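Local coordinates for protein glycoside Hydrolase Family 43_12 (Metagenome, PDB 7JVH) that probably hydrolyses arabinose- or xylose-containing plant polysaccharides or oligosaccharides, as a two-domain member of glycoside hydrolase family 43, subfamily 12, at residues S78-F83 / G554-A559; I100-D105 / I393-V398; A399-K404 / I462-E467; T419-N424 / P430-F435; Y471-Q476 / I515-T520. All blocks are in the same frame, centred on the assembly; numbering follows the deposited sequence.

Contact 1: S78-F83 / G554-A559; sequences SSFAMF and GGFTGA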
# COMPACT_ATOMS: atom_id res chain seq x y z
N SER A 78 0.39 -3.57 3.67
CA SER A 78 1.20 -4.30 2.71
C SER A 78 1.81 -3.33 1.71
O SER A 78 1.32 -2.22 1.54
CB SER A 78 0.36 -5.36 1.99
OG SER A 78 -0.84 -4.84 1.48
N SER A 79 2.92 -3.74 1.07
CA SER A 79 3.69 -2.88 0.19
C SER A 79 4.36 -3.55 -1.00
O SER A 79 4.93 -2.87 -1.86
CB SER A 79 4.74 -2.10 1.00
OG SER A 79 5.50 -2.96 1.83
N PHE A 80 4.36 -4.89 -1.03
CA PHE A 80 4.81 -5.66 -2.19
C PHE A 80 6.30 -5.37 -2.49
O PHE A 80 7.13 -5.57 -1.61
CB PHE A 80 3.77 -5.48 -3.31
CG PHE A 80 2.39 -5.83 -2.85
CD1 PHE A 80 1.96 -7.14 -2.86
CD2 PHE A 80 1.56 -4.87 -2.30
CE1 PHE A 80 0.72 -7.49 -2.39
CE2 PHE A 80 0.30 -5.24 -1.81
CZ PHE A 80 -0.10 -6.54 -1.85
N ALA A 81 6.63 -4.89 -3.69
CA ALA A 81 8.04 -4.67 -4.07
C ALA A 81 8.66 -3.31 -3.74
O ALA A 81 9.79 -3.02 -4.11
CB ALA A 81 8.24 -4.99 -5.54
N MSE A 82 7.90 -2.46 -3.04
CA MSE A 82 8.37 -1.11 -2.72
C MSE A 82 9.32 -1.21 -1.53
O MSE A 82 9.19 -2.11 -0.70
CB MSE A 82 7.18 -0.20 -2.40
CG MSE A 82 6.19 -0.03 -3.55
SE MSE A 82 4.65 1.07 -2.96
CE MSE A 82 3.24 1.16 -4.33
N PHE A 83 10.30 -0.30 -1.48
CA PHE A 83 11.25 -0.25 -0.37
C PHE A 83 11.47 1.19 0.08
O PHE A 83 11.70 2.07 -0.75
CB PHE A 83 12.59 -0.88 -0.74
CG PHE A 83 13.51 -1.03 0.43
CD1 PHE A 83 13.44 -2.16 1.25
CD2 PHE A 83 14.40 -0.03 0.76
CE1 PHE A 83 14.29 -2.28 2.34
CE2 PHE A 83 15.23 -0.14 1.85
CZ PHE A 83 15.19 -1.26 2.64
N GLY A 554 -2.90 -6.22 -13.98
CA GLY A 554 -2.96 -7.18 -12.88
C GLY A 554 -2.13 -6.69 -11.73
O GLY A 554 -1.60 -5.59 -11.77
N GLY A 555 -2.05 -7.50 -10.68
CA GLY A 555 -1.24 -7.18 -9.52
C GLY A 555 -2.05 -6.82 -8.31
O GLY A 555 -3.27 -6.95 -8.29
N PHE A 556 -1.33 -6.30 -7.31
CA PHE A 556 -1.87 -5.90 -6.02
C PHE A 556 -1.49 -4.47 -5.63
O PHE A 556 -1.53 -4.13 -4.45
CB PHE A 556 -1.29 -6.86 -4.97
CG PHE A 556 -1.91 -8.23 -4.95
CD1 PHE A 556 -3.29 -8.40 -4.94
CD2 PHE A 556 -1.10 -9.36 -4.89
CE1 PHE A 556 -3.85 -9.67 -4.89
CE2 PHE A 556 -1.65 -10.63 -4.82
CZ PHE A 556 -3.03 -10.78 -4.82
N THR A 557 -1.10 -3.65 -6.61
CA THR A 557 -0.57 -2.31 -6.34
C THR A 557 -1.20 -1.16 -7.12
O THR A 557 -1.72 -1.36 -8.21
CB THR A 557 0.93 -2.25 -6.62
OG1 THR A 557 1.18 -2.65 -7.99
CG2 THR A 557 1.68 -3.11 -5.63
N GLY A 558 -1.13 0.03 -6.53
CA GLY A 558 -1.56 1.25 -7.18
C GLY A 558 -0.42 1.92 -7.96
O GLY A 558 0.73 1.69 -7.71
N ALA A 559 -0.79 2.80 -8.88
CA ALA A 559 0.16 3.59 -9.65
C ALA A 559 0.98 4.50 -8.75
O ALA A 559 0.57 4.82 -7.63
CB ALA A 559 -0.55 4.40 -10.73
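F556 is the first residue of G554-A559 to meet S78-F83: its CB sits over one face of the F80 ring, 3.6 Å from the ring centroid and 27° off the normal, a CH-pi contact set toward the rim. The two phenyl planes are tilted by only 27°, but the rings are slid so far apart that they barely overlap; F556 also meets Y122 edge to face. F556 O lies 3.4 Å from F80 CE2. T557 reaches the same ring with its methyl, CG2 lying 3.8 Å from F80 CD2. At G558 the contact thins to the carbonyl O, 4.2 Å from CE of selenomethionine M82. A type II' turn from S79 to M82 presents F80, whose CG, anti to the carbonyl carbon (chi1 -54°), swings the ring toward F556. A bound glycerol, probably from the crystallisation liquor, lies about 3 Å from the F80 side chain. Trimmed to an alanine, F80 would probably leave F556 CB and the T557 methyl without an aromatic partner and open a gap between the domains. Ring-face, methyl and methylene packing carries the contact, while the loop carbonyls of F556 and T557 find their bonds in R334 and Q465.

Contact 2: I100-D105 / I393-V398; sequences IGNVLD and IDYRWV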
# COMPACT_ATOMS: atom_id res chain seq x y z
N ILE A 100 5.39 7.22 11.26
CA ILE A 100 6.58 7.18 12.11
C ILE A 100 7.73 6.42 11.45
O ILE A 100 8.85 6.42 11.96
CB ILE A 100 6.28 6.58 13.51
CG1 ILE A 100 5.86 5.11 13.42
CG2 ILE A 100 5.20 7.41 14.20
CD1 ILE A 100 5.63 4.46 14.77
N GLY A 101 7.45 5.79 10.31
CA GLY A 101 8.46 5.16 9.49
C GLY A 101 7.89 4.04 8.64
O GLY A 101 6.71 4.05 8.26
N ASN A 102 8.75 3.06 8.34
CA ASN A 102 8.38 1.86 7.63
C ASN A 102 9.05 0.71 8.38
O ASN A 102 10.26 0.76 8.63
CB ASN A 102 8.85 1.93 6.17
CG ASN A 102 8.20 3.08 5.40
OD1 ASN A 102 7.21 2.87 4.69
ND2 ASN A 102 8.74 4.30 5.54
N VAL A 103 8.27 -0.32 8.75
CA VAL A 103 8.75 -1.37 9.65
C VAL A 103 9.92 -2.15 9.07
O VAL A 103 10.89 -2.43 9.78
CB VAL A 103 7.61 -2.33 10.10
CG1 VAL A 103 8.15 -3.48 10.93
CG2 VAL A 103 6.55 -1.56 10.87
N LEU A 104 9.84 -2.48 7.78
CA LEU A 104 10.91 -3.17 7.07
C LEU A 104 11.70 -2.15 6.26
O LEU A 104 11.40 -1.91 5.08
CB LEU A 104 10.35 -4.29 6.17
CG LEU A 104 9.40 -5.30 6.84
CD1 LEU A 104 8.97 -6.37 5.87
CD2 LEU A 104 10.01 -5.95 8.07
N ASP A 105 12.72 -1.56 6.90
CA ASP A 105 13.53 -0.50 6.31
C ASP A 105 15.03 -0.80 6.17
O ASP A 105 15.80 0.05 5.72
CB ASP A 105 13.32 0.82 7.08
CG ASP A 105 13.68 0.71 8.56
OD1 ASP A 105 14.04 -0.38 9.03
OD2 ASP A 105 13.63 1.75 9.24
N ILE A 393 14.41 12.32 4.53
CA ILE A 393 13.40 12.39 3.51
C ILE A 393 12.09 11.85 4.06
O ILE A 393 12.07 10.90 4.81
CB ILE A 393 13.85 11.66 2.23
CG1 ILE A 393 14.98 12.46 1.58
CG2 ILE A 393 12.69 11.48 1.25
CD1 ILE A 393 15.62 11.75 0.41
N ASP A 394 10.98 12.49 3.68
CA ASP A 394 9.65 12.15 4.16
C ASP A 394 9.37 10.68 3.86
O ASP A 394 9.67 10.20 2.78
CB ASP A 394 8.62 13.06 3.48
CG ASP A 394 7.24 12.96 4.09
OD1 ASP A 394 6.54 11.95 3.83
OD2 ASP A 394 6.85 13.91 4.81
N TYR A 395 8.76 9.98 4.83
CA TYR A 395 8.51 8.53 4.77
C TYR A 395 7.49 8.06 3.72
O TYR A 395 7.20 6.87 3.65
CB TYR A 395 8.03 7.99 6.11
CG TYR A 395 8.98 8.14 7.28
CD1 TYR A 395 10.25 7.58 7.24
CD2 TYR A 395 8.58 8.79 8.45
CE1 TYR A 395 11.10 7.69 8.33
CE2 TYR A 395 9.43 8.91 9.53
CZ TYR A 395 10.68 8.36 9.47
OH TYR A 395 11.53 8.48 10.54
N ARG A 396 6.92 9.00 2.96
CA ARG A 396 6.00 8.69 1.85
C ARG A 396 6.72 8.30 0.57
O ARG A 396 6.10 7.73 -0.33
CB ARG A 396 5.12 9.89 1.51
CG ARG A 396 3.84 9.96 2.31
CD ARG A 396 3.17 11.31 2.08
NE ARG A 396 3.99 12.41 2.60
CZ ARG A 396 3.54 13.63 2.83
NH1 ARG A 396 2.30 13.96 2.52
NH2 ARG A 396 4.37 14.55 3.30
N TRP A 397 8.01 8.64 0.49
CA TRP A 397 8.83 8.39 -0.68
C TRP A 397 9.41 6.98 -0.64
O TRP A 397 10.06 6.60 0.31
CB TRP A 397 9.93 9.43 -0.76
CG TRP A 397 9.36 10.77 -1.04
CD1 TRP A 397 9.15 11.77 -0.14
CD2 TRP A 397 8.90 11.25 -2.30
NE1 TRP A 397 8.58 12.84 -0.77
CE2 TRP A 397 8.42 12.55 -2.10
CE3 TRP A 397 8.82 10.70 -3.59
CZ2 TRP A 397 7.88 13.32 -3.13
CZ3 TRP A 397 8.29 11.46 -4.62
CH2 TRP A 397 7.84 12.77 -4.38
N VAL A 398 9.14 6.22 -1.70
CA VAL A 398 9.59 4.84 -1.85
C VAL A 398 10.39 4.68 -3.14
O VAL A 398 10.25 5.47 -4.08
CB VAL A 398 8.41 3.86 -1.86
CG1 VAL A 398 7.69 3.86 -0.51
CG2 VAL A 398 7.43 4.17 -3.00
O HOH W 1 5.83 4.97 2.41
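A turn of the C-terminal domain lies here against the edge strand of a propeller blade: Y395, second residue of the type I beta turn D394-W397, lays its ring flat on G101 of strand 98-102. Its CG stands anti to the carbonyl carbon (chi1 -61°), which brings the ring over the glycine. G101 CA stands 3.5 Å from the ring centroid and only 4° off the normal, a nearly centred CH-pi contact. G101 suits the place because its backbone angles would jam any CB against the preceding carbonyl. Further out on the ring, I100 O comes within 3.5 Å of Y395 CE2. The N102 side chain runs alongside Y395 in the opposite sense, its amide plane 70° from the ring, with ND2 3.8 Å from Y395 CB. One water links the segments, donating a 2.7 Å bond to Y395 O and a weak one to N102 OD1. Behind the ring the turn is stiffened by its own charges. D394 OD1 accepts from R396 N at 3.1 Å through its anti lone pair and also from R396 NE at 2.9 Å, while R396 NH2 bonds to OD2; the arginine thus grips the carboxylate side-on, from above the carboxylate plane. An Asx turn built into a type I beta turn thereby holds out an aromatic ring to the four-stranded antiparallel blade of a family 43 five-bladed beta-propeller.

Contact 3: A399-K404 / I462-E467; sequences AMRGPK and ICYQNE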
# COMPACT_ATOMS: atom_id res chain seq x y z
N ALA A 399 11.23 3.63 -3.16
CA ALA A 399 11.95 3.20 -4.35
C ALA A 399 11.42 1.81 -4.70
O ALA A 399 10.85 1.13 -3.86
CB ALA A 399 13.43 3.16 -4.07
N MSE A 400 11.59 1.41 -5.96
CA MSE A 400 11.21 0.08 -6.42
C MSE A 400 12.41 -0.86 -6.31
O MSE A 400 13.47 -0.56 -6.84
CB MSE A 400 10.72 0.13 -7.87
CG MSE A 400 9.40 0.86 -8.05
SE MSE A 400 7.93 -0.04 -7.13
CE MSE A 400 8.13 -1.95 -7.59
N ARG A 401 12.23 -1.96 -5.58
CA ARG A 401 13.16 -3.09 -5.59
C ARG A 401 14.56 -2.82 -5.00
O ARG A 401 15.51 -3.53 -5.32
CB ARG A 401 13.29 -3.67 -7.01
CG ARG A 401 11.96 -4.08 -7.63
CD ARG A 401 12.15 -4.82 -8.93
NE ARG A 401 10.94 -5.55 -9.30
CZ ARG A 401 10.00 -5.09 -10.13
NH1 ARG A 401 10.09 -3.90 -10.70
NH2 ARG A 401 8.95 -5.87 -10.41
N GLY A 402 14.67 -1.82 -4.12
CA GLY A 402 15.93 -1.49 -3.49
C GLY A 402 15.90 -0.18 -2.72
O GLY A 402 14.94 0.58 -2.83
N PRO A 403 16.95 0.13 -1.92
CA PRO A 403 16.98 1.37 -1.15
C PRO A 403 17.38 2.58 -1.99
O PRO A 403 18.21 2.47 -2.89
CB PRO A 403 18.04 1.09 -0.08
CG PRO A 403 18.92 0.03 -0.67
CD PRO A 403 18.13 -0.71 -1.72
N LYS A 404 16.77 3.73 -1.68
CA LYS A 404 17.07 5.02 -2.30
C LYS A 404 18.49 5.49 -1.99
O LYS A 404 19.08 6.26 -2.76
CB LYS A 404 16.06 6.08 -1.85
CG LYS A 404 16.16 6.46 -0.39
CD LYS A 404 14.97 7.27 0.08
CE LYS A 404 15.11 7.68 1.53
NZ LYS A 404 14.50 6.61 2.34
N ILE A 462 8.06 10.25 -13.99
CA ILE A 462 7.55 8.90 -14.23
C ILE A 462 6.18 8.67 -13.59
O ILE A 462 5.97 9.01 -12.43
CB ILE A 462 8.50 7.84 -13.64
CG1 ILE A 462 9.94 8.08 -14.10
CG2 ILE A 462 8.03 6.44 -14.04
CD1 ILE A 462 10.94 7.14 -13.48
N CYS A 463 5.27 8.08 -14.37
CA CYS A 463 4.04 7.46 -13.89
C CYS A 463 4.19 5.93 -14.10
O CYS A 463 4.34 5.46 -15.24
CB CYS A 463 2.83 8.03 -14.63
SG CYS A 463 2.68 9.85 -14.55
N TYR A 464 4.12 5.17 -13.00
CA TYR A 464 4.55 3.78 -12.93
C TYR A 464 3.50 2.89 -12.26
O TYR A 464 3.15 3.11 -11.10
CB TYR A 464 5.83 3.71 -12.09
CG TYR A 464 6.57 2.39 -12.10
CD1 TYR A 464 6.25 1.37 -11.19
CD2 TYR A 464 7.64 2.18 -12.96
CE1 TYR A 464 6.95 0.17 -11.19
CE2 TYR A 464 8.37 1.00 -12.93
CZ TYR A 464 8.00 -0.01 -12.05
OH TYR A 464 8.66 -1.23 -12.00
N GLN A 465 3.02 1.88 -12.99
CA GLN A 465 2.22 0.79 -12.42
C GLN A 465 3.14 -0.43 -12.20
O GLN A 465 3.29 -0.92 -11.08
CB GLN A 465 1.05 0.46 -13.35
CG GLN A 465 0.23 -0.78 -13.01
CD GLN A 465 -0.19 -0.88 -11.54
OE1 GLN A 465 0.16 -1.85 -10.89
NE2 GLN A 465 -0.92 0.12 -11.02
N ASN A 466 3.77 -0.89 -13.28
CA ASN A 466 4.86 -1.85 -13.21
C ASN A 466 5.91 -1.59 -14.31
O ASN A 466 5.75 -0.70 -15.16
CB ASN A 466 4.36 -3.31 -13.20
CG ASN A 466 3.76 -3.76 -14.50
OD1 ASN A 466 4.34 -3.58 -15.57
ND2 ASN A 466 2.59 -4.37 -14.42
N GLU A 467 6.99 -2.37 -14.27
CA GLU A 467 8.13 -2.21 -15.16
C GLU A 467 7.76 -2.16 -16.66
O GLU A 467 8.51 -1.63 -17.46
CB GLU A 467 9.17 -3.30 -14.92
CG GLU A 467 8.64 -4.74 -15.08
CD GLU A 467 8.05 -5.34 -13.80
OE1 GLU A 467 8.11 -4.73 -12.72
OE2 GLU A 467 7.58 -6.48 -13.88
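The R401 guanidinium forks onto one oxygen of E467: NH2 gives a 2.7 Å bond to OE1 and NH1 a weaker one at 2.9 Å to the same atom, so the salt bridge rests on OE1 alone. The two flat groups are turned 63° against each other, and NH2 meets OE1 from above the carboxylate plane. E467 bends back to offer this oxygen, its CG lodged between the backbone N and carbonyl carbon (chi1 57°) and its chain folded again at chi2. R401 NH1 adds a weak, bent bond to Y464 OH at 3.3 Å, with the ring and guanidinium planes 68° apart. R401 NE is held by C115 O of the propeller, whereas E467 OE2 has a long, weak ion pair with R491. A leucine at R401 would probably strand the buried E467 carboxylate without its close counter-charge and leave C115 O and Y464 OH short of a donor.

Q465 and N466, both facing C469, form a classic beta bulge in the run between strands 458-464 and 469-477, in the concanavalin A-like sandwich of the C-terminal domain. The bulge sets N466 C above one face of the Y464 ring, toward its rim. Selenomethionine M400 approaches the ring obliquely, its CG 4.0 Å from Y464 CE1 and its SE 5.1 Å from the centroid, a Met-aromatic contact. Its chain bends at chi2 and chi3 and carries CE over a face of the R401 guanidinium. M82 and F435 pack against M400 as well.

Contact 4: T419-N424 / P430-F435; sequences TALDAN and PISALF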
# COMPACT_ATOMS: atom_id res chain seq x y z
N THR A 419 21.94 9.54 -8.87
CA THR A 419 22.88 8.95 -9.82
C THR A 419 22.21 7.73 -10.43
O THR A 419 21.49 7.00 -9.76
CB THR A 419 24.16 8.55 -9.08
OG1 THR A 419 24.65 9.67 -8.33
CG2 THR A 419 25.25 8.08 -10.04
N ALA A 420 22.44 7.51 -11.73
CA ALA A 420 21.77 6.44 -12.47
C ALA A 420 22.38 5.09 -12.14
O ALA A 420 23.58 4.90 -12.27
CB ALA A 420 21.83 6.70 -13.97
N LEU A 421 21.53 4.15 -11.70
CA LEU A 421 21.87 2.74 -11.61
C LEU A 421 21.88 2.16 -13.03
O LEU A 421 21.47 2.82 -14.00
CB LEU A 421 20.86 1.99 -10.75
CG LEU A 421 20.79 2.36 -9.26
CD1 LEU A 421 19.65 1.61 -8.58
CD2 LEU A 421 22.11 2.10 -8.56
N ASP A 422 22.36 0.91 -13.16
CA ASP A 422 22.50 0.25 -14.45
C ASP A 422 21.18 -0.06 -15.14
O ASP A 422 21.10 -0.01 -16.37
CB ASP A 422 23.35 -1.00 -14.31
CG ASP A 422 24.82 -0.68 -14.09
OD1 ASP A 422 25.29 0.39 -14.54
OD2 ASP A 422 25.53 -1.53 -13.49
N ALA A 423 20.15 -0.37 -14.35
CA ALA A 423 18.89 -0.87 -14.86
C ALA A 423 18.07 0.21 -15.54
O ALA A 423 17.94 1.31 -15.01
CB ALA A 423 18.09 -1.51 -13.73
N ASN A 424 17.49 -0.12 -16.71
CA ASN A 424 16.48 0.73 -17.32
C ASN A 424 15.12 0.44 -16.68
O ASN A 424 14.98 -0.46 -15.87
CB ASN A 424 16.49 0.62 -18.85
CG ASN A 424 15.85 -0.64 -19.38
OD1 ASN A 424 14.88 -1.17 -18.82
ND2 ASN A 424 16.40 -1.15 -20.48
N PRO A 430 16.45 -3.12 -9.27
CA PRO A 430 16.33 -1.80 -8.65
C PRO A 430 16.60 -0.70 -9.68
O PRO A 430 17.54 -0.83 -10.44
CB PRO A 430 17.43 -1.82 -7.56
CG PRO A 430 18.35 -2.93 -7.95
CD PRO A 430 17.57 -3.92 -8.77
N ILE A 431 15.76 0.34 -9.70
CA ILE A 431 15.92 1.49 -10.59
C ILE A 431 16.07 2.78 -9.78
O ILE A 431 15.54 2.89 -8.68
CB ILE A 431 14.77 1.63 -11.61
CG1 ILE A 431 13.41 1.72 -10.94
CG2 ILE A 431 14.78 0.44 -12.56
CD1 ILE A 431 12.26 1.93 -11.90
N SER A 432 16.83 3.73 -10.33
CA SER A 432 17.13 4.99 -9.66
C SER A 432 15.99 5.97 -9.88
O SER A 432 16.06 6.83 -10.74
CB SER A 432 18.46 5.56 -10.16
OG SER A 432 18.54 5.47 -11.56
N ALA A 433 14.93 5.81 -9.09
CA ALA A 433 13.74 6.62 -9.12
C ALA A 433 13.09 6.66 -7.73
O ALA A 433 13.10 5.68 -7.01
CB ALA A 433 12.77 6.08 -10.15
N LEU A 434 12.56 7.83 -7.35
CA LEU A 434 11.86 8.02 -6.08
C LEU A 434 10.40 8.31 -6.39
O LEU A 434 10.11 9.14 -7.25
CB LEU A 434 12.49 9.14 -5.25
CG LEU A 434 12.25 9.10 -3.75
CD1 LEU A 434 12.76 7.81 -3.14
CD2 LEU A 434 12.92 10.30 -3.09
N PHE A 435 9.50 7.61 -5.68
CA PHE A 435 8.10 7.53 -6.04
C PHE A 435 7.18 7.93 -4.90
O PHE A 435 7.47 7.72 -3.72
CB PHE A 435 7.73 6.12 -6.48
CG PHE A 435 8.22 5.75 -7.85
CD1 PHE A 435 7.71 6.38 -8.98
CD2 PHE A 435 9.18 4.75 -8.02
CE1 PHE A 435 8.15 6.04 -10.24
CE2 PHE A 435 9.62 4.40 -9.29
CZ PHE A 435 9.11 5.04 -10.40
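A close, partly buried contact joins the two arms of a loop in the C-terminal domain: T419-N424 runs on from strand 416-418, and P430-F435 leads into strand 433-437. The arms run antiparallel, with L421 abreast of S432 and A423 abreast of I431, but the bond that links them uses a side chain: L421 N donates to S432 OG at 3.3 Å with an N-H...O angle of 158°. S432 places the hydroxyl between its backbone N and carbonyl carbon (chi1 44°), where it meets L421 N and also gives a bond to V565 O, so it serves both the loop and the neighbouring strand. S432 is itself the centre of an inverse gamma turn, and its CB presses on T419 O at 3.4 Å. The rest is methyl groups against backbone carbonyls and against each other. L421 points its CD1 branch at the P430 peptide, 3.7 Å from P430 O and 4.2 Å from P430 CB. A423 CB also meets P430 O, at 3.4 Å, and touches I431 CG2, 4.0 Å away. That CG2 in turn lies 3.4 Å from N424 O. N424 OD1 is hydrogen-bonded to T426 OG1 and its backbone N to E427 OE2, within the link between the arms.

Around the arms, A420 rests on V565 of strand 560-566 and I431 on Y464 of strand 458-464. P430 touches T113 in the propeller, and T419 and S432 both meet F407.

Contact 5: Y471-Q476 / I515-T520; sequences YVLTVQ and ITLGVT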
# COMPACT_ATOMS: atom_id res chain seq x y z
N TYR A 471 4.64 5.38 -17.97
CA TYR A 471 4.86 6.54 -18.82
C TYR A 471 6.04 7.33 -18.26
O TYR A 471 6.11 7.57 -17.06
CB TYR A 471 3.63 7.44 -18.84
CG TYR A 471 2.39 6.79 -19.41
CD1 TYR A 471 2.43 6.11 -20.61
CD2 TYR A 471 1.17 6.91 -18.76
CE1 TYR A 471 1.29 5.52 -21.14
CE2 TYR A 471 0.03 6.32 -19.29
CZ TYR A 471 0.11 5.63 -20.49
OH TYR A 471 -1.01 5.06 -21.04
N VAL A 472 6.96 7.71 -19.14
CA VAL A 472 8.20 8.38 -18.75
C VAL A 472 8.49 9.55 -19.69
O VAL A 472 8.41 9.41 -20.91
CB VAL A 472 9.39 7.42 -18.79
CG1 VAL A 472 10.62 8.08 -18.19
CG2 VAL A 472 9.08 6.14 -18.06
N LEU A 473 8.79 10.72 -19.10
CA LEU A 473 9.22 11.92 -19.80
C LEU A 473 10.58 12.30 -19.25
O LEU A 473 10.72 12.56 -18.07
CB LEU A 473 8.24 13.06 -19.56
CG LEU A 473 8.56 14.43 -20.18
CD1 LEU A 473 8.40 14.42 -21.70
CD2 LEU A 473 7.68 15.52 -19.58
N THR A 474 11.59 12.31 -20.12
CA THR A 474 12.98 12.54 -19.74
C THR A 474 13.64 13.58 -20.64
O THR A 474 13.39 13.62 -21.86
CB THR A 474 13.81 11.23 -19.82
OG1 THR A 474 13.69 10.68 -21.13
CG2 THR A 474 13.33 10.19 -18.83
N VAL A 475 14.48 14.43 -20.03
CA VAL A 475 15.45 15.23 -20.74
C VAL A 475 16.60 14.29 -21.04
O VAL A 475 17.02 13.54 -20.17
CB VAL A 475 15.96 16.44 -19.91
CG1 VAL A 475 17.05 17.23 -20.62
CG2 VAL A 475 14.80 17.33 -19.52
N GLN A 476 17.10 14.34 -22.28
CA GLN A 476 18.25 13.57 -22.73
C GLN A 476 19.16 14.49 -23.53
O GLN A 476 18.83 15.63 -23.74
CB GLN A 476 17.77 12.39 -23.58
CG GLN A 476 16.85 11.45 -22.82
CD GLN A 476 16.39 10.27 -23.64
OE1 GLN A 476 17.05 9.86 -24.59
NE2 GLN A 476 15.23 9.72 -23.30
N ILE A 515 14.66 23.07 -15.47
CA ILE A 515 13.46 22.80 -16.25
C ILE A 515 12.42 22.14 -15.36
O ILE A 515 12.77 21.39 -14.44
CB ILE A 515 13.77 21.93 -17.49
CG1 ILE A 515 12.54 21.77 -18.39
CG2 ILE A 515 14.30 20.55 -17.08
CD1 ILE A 515 12.84 21.06 -19.69
N THR A 516 11.14 22.43 -15.61
CA THR A 516 10.05 21.81 -14.87
C THR A 516 9.31 20.85 -15.81
O THR A 516 9.00 21.22 -16.95
CB THR A 516 9.09 22.86 -14.24
OG1 THR A 516 9.71 23.44 -13.10
CG2 THR A 516 7.78 22.24 -13.80
N LEU A 517 9.05 19.63 -15.32
CA LEU A 517 8.22 18.68 -16.03
C LEU A 517 6.95 18.46 -15.24
O LEU A 517 6.96 18.50 -14.01
CB LEU A 517 8.97 17.35 -16.22
CG LEU A 517 10.35 17.42 -16.89
CD1 LEU A 517 10.91 16.01 -17.03
CD2 LEU A 517 10.29 18.15 -18.24
N GLY A 518 5.84 18.25 -15.95
CA GLY A 518 4.53 18.13 -15.34
C GLY A 518 3.69 17.06 -16.00
O GLY A 518 3.88 16.77 -17.20
N VAL A 519 2.79 16.45 -15.22
CA VAL A 519 1.79 15.54 -15.72
C VAL A 519 0.50 15.81 -14.97
O VAL A 519 0.52 16.13 -13.78
CB VAL A 519 2.23 14.03 -15.56
CG1 VAL A 519 2.33 13.62 -14.10
CG2 VAL A 519 1.27 13.09 -16.29
N THR A 520 -0.62 15.68 -15.68
CA THR A 520 -1.95 15.83 -15.11
C THR A 520 -2.84 14.73 -15.66
O THR A 520 -2.76 14.40 -16.84
CB THR A 520 -2.57 17.22 -15.40
OG1 THR A 520 -3.87 17.33 -14.79
CG2 THR A 520 -2.70 17.47 -16.92
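L473 and L517 meet by their branched ends, CD2 to CD2 at 3.9 Å, with L473 CD2 also 4.0 Å from L517 CB. The other L517 branch, CD1, reaches past the side chain to the backbone and stands 3.6 Å from L473 O. Two residues along, V475 and I515 pass alongside each other in opposite senses, touching by CG2 to CG2 at 4.1 Å. In I515 the ethyl branch takes the position anti to the backbone N (chi1 -174°), which leaves CG2 in the tighter slot beside both N and carbonyl carbon and facing the valine. All four side chains are buried, and apart from the L517 CD1 approach to L473 O the strands meet through apolar side chains between the two sheets. The next shell is also largely hydrophobic: F528 backs L473, L449 lies against both I515 and L517, Y530 touches L517, and L484 and Y451 flank V475. The alternation of the strand turns T474 to the reverse side of its sheet, where its OG1 accepts a nearly straight 2.8 Å bond (176°) from Q476 NE2, lying in the amide plane of Q476. Strand 469-477 belongs to the six-stranded sheet and strand 515-522 to the larger curled one, and their packing is part of the core between the two sheets, as expected of a concanavalin A-like beta sandwich.

How the contacts relate
From the N terminus, contact 1 opens at S78 in the propeller and closes only at A559, spanning a loop that contains all the others. Contact 2 opens next, at I100, and closes at V398, bringing the edge of a blade to the loop between strands 383-386 and 399-400. Contact 3 follows from A399 to E467 and encloses contact 4; contact 5 comes after it, from Y471 to T520. None cross. Contacts 1 and 2 tie propeller to sandwich, and F83 pairs with A399 to continue the junction into contact 3. Contact 4 joins through F435, whose backbone N is probably bonded to V398 O. Contacts 3 and 5 share the hairpin of strands 458-464 and 469-477.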